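Local coordinates for protein glutathione S-transferase (Burkholderia xenovorans, PDB 2DSA) that reductively dechlorinates metabolites of polychlorinated biphenyls and binds glutathione, consistent with glutathione transferase activity, at residues Q29-L32 against A33-K36; L112-P115 against A116-D119. One frame throughout, in Å; residues are numbered along the deposited sequence.

Each contact sits beside one end of the bound ligand pair. Interaction 1 turns the chain between strands 26-31 and 36-37 in the thioredoxin-like N-terminal part and brings Leu32 to the cysteinyl carbonyl and Lys35 to the glycine carboxylate of glutathione. Interaction 2 turns it between helices 89-109 and 119-139 of the helical C-terminal part, where Phe113 meets the phenyl ring of HPX. The centres of interactions 1 and 2 lie about 20 Å apart and their nearest atoms about 9 Å apart, with no direct touch. The ligands make the connection: SG2 of glutathione lies 3.2 Å from CA3 of HPX, in the cleft that the two parts of the chain form together.

Interaction 1. Residues Q29-L32 against A33-K36; sequences QVDL and ASKK. With GSH (glutathione), chain E.
Asp31 and Lys36 close a short turn in which residues 33-36 swing back on residues 29-32, running at 138° to them. Asp31 N donates a nearly straight bond to Lys36 O (2.8 Å), and the N of Lys35, which has a left-handed backbone, makes a weak, bent one to Asp31 O (2.6 Å). The Asp31 carboxylate holds the start of the turn as well. With CG trans to the backbone N (chi1 -174°), OD1 reaches forward over the next residues: Ser34 N meets it at 2.9 Å from above the carboxylate plane, 42° out of it, and Ala33 N adds a weak bond of the same length. One carboxylate oxygen thus takes two successive amides of the turn, one of them weakly. Leu32 and Lys35 look to the ligand. Leu32 CD2 lies 3.6 Å from the cysteinyl carbonyl O2 of glutathione, while the Lys35 chain bends past Leu32 O, with CD 3.1 Å from it, to bring NZ within 3.5 Å of the glycine carboxylate oxygen O32. A G1 beta bulge, with Lys35 and Lys36 both opposite Asp31, thus joins strands 26-31 and 36-37 beside the glutathione site.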
loop_
_atom_site.group_PDB
_atom_site.type_symbol
_atom_site.label_atom_id
_atom_site.label_comp_id
_atom_site.label_asym_id
_atom_site.label_seq_id
_atom_site.Cartn_x
_atom_site.Cartn_y
_atom_site.Cartn_z
ATOM N N GLN A 29 14.599 -2.214 -19.164
ATOM C CA GLN A 29 15.162 -3.068 -18.126
ATOM C C GLN A 29 16.049 -2.281 -17.180
ATOM O O GLN A 29 16.765 -1.367 -17.591
ATOM C CB GLN A 29 15.918 -4.241 -18.745
ATOM C CG GLN A 29 16.126 -5.411 -17.801
ATOM C CD GLN A 29 16.817 -6.600 -18.457
ATOM O OE1 GLN A 29 16.929 -6.676 -19.681
ATOM N NE2 GLN A 29 17.279 -7.532 -17.639
ATOM N N VAL A 30 15.982 -2.632 -15.905
ATOM C CA VAL A 30 16.778 -1.970 -14.882
ATOM C C VAL A 30 17.638 -3.032 -14.208
ATOM O O VAL A 30 17.130 -4.091 -13.825
ATOM C CB VAL A 30 15.877 -1.231 -13.842
ATOM C CG1 VAL A 30 16.710 -0.636 -12.697
ATOM C CG2 VAL A 30 15.037 -0.140 -14.527
ATOM N N ASP A 31 18.940 -2.762 -14.099
ATOM C CA ASP A 31 19.827 -3.613 -13.308
ATOM C C ASP A 31 19.696 -3.207 -11.844
ATOM O O ASP A 31 20.210 -2.169 -11.437
ATOM C CB ASP A 31 21.286 -3.504 -13.794
ATOM C CG ASP A 31 22.227 -4.500 -13.091
ATOM O OD1 ASP A 31 22.312 -4.511 -11.837
ATOM O OD2 ASP A 31 22.902 -5.273 -13.799
ATOM N N LEU A 32 19.015 -4.025 -11.055
ATOM C CA LEU A 32 18.755 -3.682 -9.653
ATOM C C LEU A 32 19.991 -3.723 -8.740
ATOM O O LEU A 32 19.954 -3.190 -7.622
ATOM C CB LEU A 32 17.614 -4.538 -9.073
ATOM C CG LEU A 32 16.211 -4.408 -9.694
ATOM C CD1 LEU A 32 15.243 -5.341 -9.008
ATOM C CD2 LEU A 32 15.693 -2.968 -9.644
ATOM N N ALA A 33 21.076 -4.346 -9.202
ATOM C CA ALA A 33 22.330 -4.332 -8.438
ATOM C C ALA A 33 23.098 -3.019 -8.629
ATOM O O ALA A 33 23.458 -2.346 -7.648
ATOM C CB ALA A 33 23.205 -5.554 -8.791
ATOM N N SER A 34 23.323 -2.657 -9.895
ATOM C CA SER A 34 24.059 -1.436 -10.274
ATOM C C SER A 34 23.184 -0.178 -10.404
ATOM O O SER A 34 23.711 0.947 -10.467
ATOM C CB SER A 34 24.779 -1.658 -11.599
ATOM O OG SER A 34 23.846 -1.879 -12.643
ATOM N N LYS A 35 21.859 -0.381 -10.465
ATOM C CA LYS A 35 20.875 0.705 -10.601
ATOM C C LYS A 35 21.037 1.486 -11.905
ATOM O O LYS A 35 20.857 2.702 -11.942
ATOM C CB LYS A 35 20.913 1.630 -9.378
ATOM C CG LYS A 35 19.954 1.266 -8.247
ATOM C CD LYS A 35 19.535 -0.184 -8.249
ATOM C CE LYS A 35 18.355 -0.419 -7.338
ATOM N NZ LYS A 35 18.565 0.159 -5.986
ATOM N N LYS A 36 21.376 0.768 -12.970
ATOM C CA LYS A 36 21.462 1.344 -14.303
ATOM C C LYS A 36 20.350 0.772 -15.162
ATOM O O LYS A 36 20.065 -0.426 -15.107
ATOM C CB LYS A 36 22.821 1.054 -14.954
ATOM C CG LYS A 36 24.023 1.301 -14.055
ATOM C CD LYS A 36 24.114 2.754 -13.588
ATOM C CE LYS A 36 24.919 3.598 -14.550
ATOM N NZ LYS A 36 26.332 3.109 -14.626
HETATM N N1 GSH E . 6.734 0.227 -2.392
HETATM C CA1 GSH E . 7.216 -0.268 -3.688
HETATM C C1 GSH E . 6.066 -0.593 -4.600
HETATM O O11 GSH E . 5.021 -1.112 -4.136
HETATM O O12 GSH E . 6.145 -0.371 -5.837
HETATM C CB1 GSH E . 8.068 -1.528 -3.571
HETATM C CG1 GSH E . 8.705 -1.876 -4.926
HETATM C CD1 GSH E . 9.763 -2.927 -4.737
HETATM O OE1 GSH E . 9.946 -3.422 -3.451
HETATM N N2 GSH E . 10.461 -3.333 -5.802
HETATM C CA2 GSH E . 11.543 -4.304 -5.762
HETATM C C2 GSH E . 12.860 -3.687 -6.111
HETATM O O2 GSH E . 12.978 -2.858 -7.223
HETATM C CB2 GSH E . 11.302 -5.463 -6.730
HETATM S SG2 GSH E . 9.819 -6.374 -6.260
HETATM N N3 GSH E . 13.887 -3.963 -5.332
HETATM C CA3 GSH E . 14.374 -2.995 -4.360
HETATM C C3 GSH E . 15.749 -2.598 -4.779
HETATM O O31 GSH E . 16.150 -3.004 -5.895
HETATM O O32 GSH E . 16.476 -1.884 -4.051
#

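Interaction 2. Residues L112-P115 against A116-D119. With HPX ((2Z,4E)-2-hydroxy-6-oxo-6-phenylhexa-2,4-dienoic acid), chain F.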
loop_
_atom_site.group_PDB
_atom_site.type_symbol
_atom_site.label_atom_id
_atom_site.label_comp_id
_atom_site.label_asym_id
_atom_site.label_seq_id
_atom_site.Cartn_x
_atom_site.Cartn_y
_atom_site.Cartn_z
ATOM N N LEU A 112 12.897 -12.423 2.543
ATOM C CA LEU A 112 13.225 -13.762 2.040
ATOM C C LEU A 112 14.166 -13.758 0.827
ATOM O O LEU A 112 14.930 -14.704 0.635
ATOM C CB LEU A 112 11.956 -14.572 1.735
ATOM C CG LEU A 112 10.970 -14.810 2.881
ATOM C CD1 LEU A 112 9.804 -15.678 2.438
ATOM C CD2 LEU A 112 11.657 -15.423 4.101
ATOM N N PHE A 113 14.105 -12.707 0.012
ATOM C CA PHE A 113 14.987 -12.581 -1.150
ATOM C C PHE A 113 16.318 -11.946 -0.768
ATOM O O PHE A 113 17.201 -11.783 -1.608
ATOM C CB PHE A 113 14.317 -11.768 -2.262
ATOM C CG PHE A 113 13.208 -12.497 -2.957
ATOM C CD1 PHE A 113 11.894 -12.368 -2.524
ATOM C CD2 PHE A 113 13.475 -13.313 -4.050
ATOM C CE1 PHE A 113 10.868 -13.043 -3.170
ATOM C CE2 PHE A 113 12.453 -13.997 -4.694
ATOM C CZ PHE A 113 11.153 -13.861 -4.256
ATOM N N ASN A 114 16.448 -11.599 0.508
ATOM C CA ASN A 114 17.652 -10.969 1.029
ATOM C C ASN A 114 18.596 -12.005 1.662
ATOM O O ASN A 114 18.186 -12.751 2.558
ATOM C CB ASN A 114 17.263 -9.874 2.034
ATOM C CG ASN A 114 18.439 -8.985 2.452
ATOM O OD1 ASN A 114 19.531 -9.033 1.870
ATOM N ND2 ASN A 114 18.205 -8.158 3.468
ATOM N N PRO A 115 19.855 -12.078 1.173
ATOM C CA PRO A 115 20.873 -12.939 1.807
ATOM C C PRO A 115 21.273 -12.462 3.208
ATOM O O PRO A 115 21.550 -13.285 4.079
ATOM C CB PRO A 115 22.075 -12.838 0.857
ATOM C CG PRO A 115 21.541 -12.234 -0.412
ATOM C CD PRO A 115 20.387 -11.383 -0.014
ATOM N N ALA A 116 21.280 -11.146 3.414
ATOM C CA ALA A 116 21.738 -10.543 4.669
ATOM C C ALA A 116 20.665 -10.483 5.765
ATOM O O ALA A 116 20.917 -9.959 6.861
ATOM C CB ALA A 116 22.327 -9.149 4.405
ATOM N N SER A 117 19.474 -11.005 5.462
ATOM C CA SER A 117 18.403 -11.136 6.448
ATOM C C SER A 117 18.703 -12.303 7.369
ATOM O O SER A 117 18.999 -13.409 6.902
ATOM C CB SER A 117 17.051 -11.363 5.771
ATOM O OG SER A 117 16.624 -10.201 5.094
ATOM N N SER A 118 18.631 -12.049 8.674
ATOM C CA SER A 118 18.841 -13.086 9.684
ATOM C C SER A 118 17.694 -14.092 9.648
ATOM O O SER A 118 16.566 -13.744 9.273
ATOM C CB SER A 118 18.967 -12.463 11.079
ATOM O OG SER A 118 17.851 -11.636 11.386
ATOM N N ASP A 119 17.982 -15.334 10.031
ATOM C CA ASP A 119 16.981 -16.404 9.996
ATOM C C ASP A 119 15.788 -16.115 10.909
ATOM O O ASP A 119 14.710 -16.687 10.733
ATOM C CB ASP A 119 17.618 -17.753 10.338
ATOM C CG ASP A 119 18.612 -18.216 9.279
ATOM O OD1 ASP A 119 18.261 -18.201 8.076
ATOM O OD2 ASP A 119 19.745 -18.596 9.652
HETATM C CB3 HPX F . 12.452 -13.429 -10.073
HETATM C CB4 HPX F . 11.824 -14.414 -9.313
HETATM C CB5 HPX F . 11.365 -14.117 -8.028
HETATM C CB6 HPX F . 11.530 -12.833 -7.516
HETATM C CB1 HPX F . 12.154 -11.851 -8.274
HETATM C CB2 HPX F . 12.616 -12.150 -9.552
HETATM C CA6 HPX F . 12.346 -10.471 -7.722
HETATM O OA4 HPX F . 13.227 -9.763 -8.187
HETATM C CA5 HPX F . 11.506 -9.952 -6.628
HETATM C CA4 HPX F . 12.108 -9.244 -5.680
HETATM C CA3 HPX F . 11.361 -8.665 -4.554
HETATM C CA2 HPX F . 11.893 -7.707 -3.785
HETATM O OA3 HPX F . 13.118 -7.224 -3.957
HETATM C CA1 HPX F . 11.102 -7.165 -2.708
HETATM O OA2 HPX F . 11.500 -6.129 -2.133
HETATM O OA1 HPX F . 10.046 -7.752 -2.407
#
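Asn114 bends over Ala116 and Ser117 in an Asx turn, within the loop that leads from helix 89-109 to helix 119-139 in the helical C-terminal domain of the glutathione transferase fold. From CB outward, the Asn114 side chain first lies against the Ser117 hydroxyl, with CB 3.1 Å from OG. A chi1 of -170° swings CG away from the backbone N to the carbonyl side, which sets the amide over the residues that follow; CG itself is 3.4 Å from Ser117 OG. At the tip the two branches part. OD1 accepts the Ala116 N-H at 3.1 Å, closing the turn, but the donor stands 73° out of the carbonyl plane, above the amide and off the lone pairs. ND2 lies 3.1 Å from Ser117 OG, and that hydroxyl is hydrogen-bonded to Pro111 O, a bond that ties Ser117 back to the start of the loop. The backbone O of Asn114 bonds to Lys122 NZ, joining the turn to helix 119-139, which Ser118 precedes as N-cap residue; Ser118 also packs on Glu120 of the second subunit.

One residue earlier, Phe113 heads the other way, into the HPX pocket. Trp164 meets its ring edge-to-face, and HPX CA4 lies over one face of it. The tightest approach is made by the far end of the ring, where CZ is 3.4 Å and CE2 3.2 Å from CB6, an ortho carbon of the HPX phenyl group.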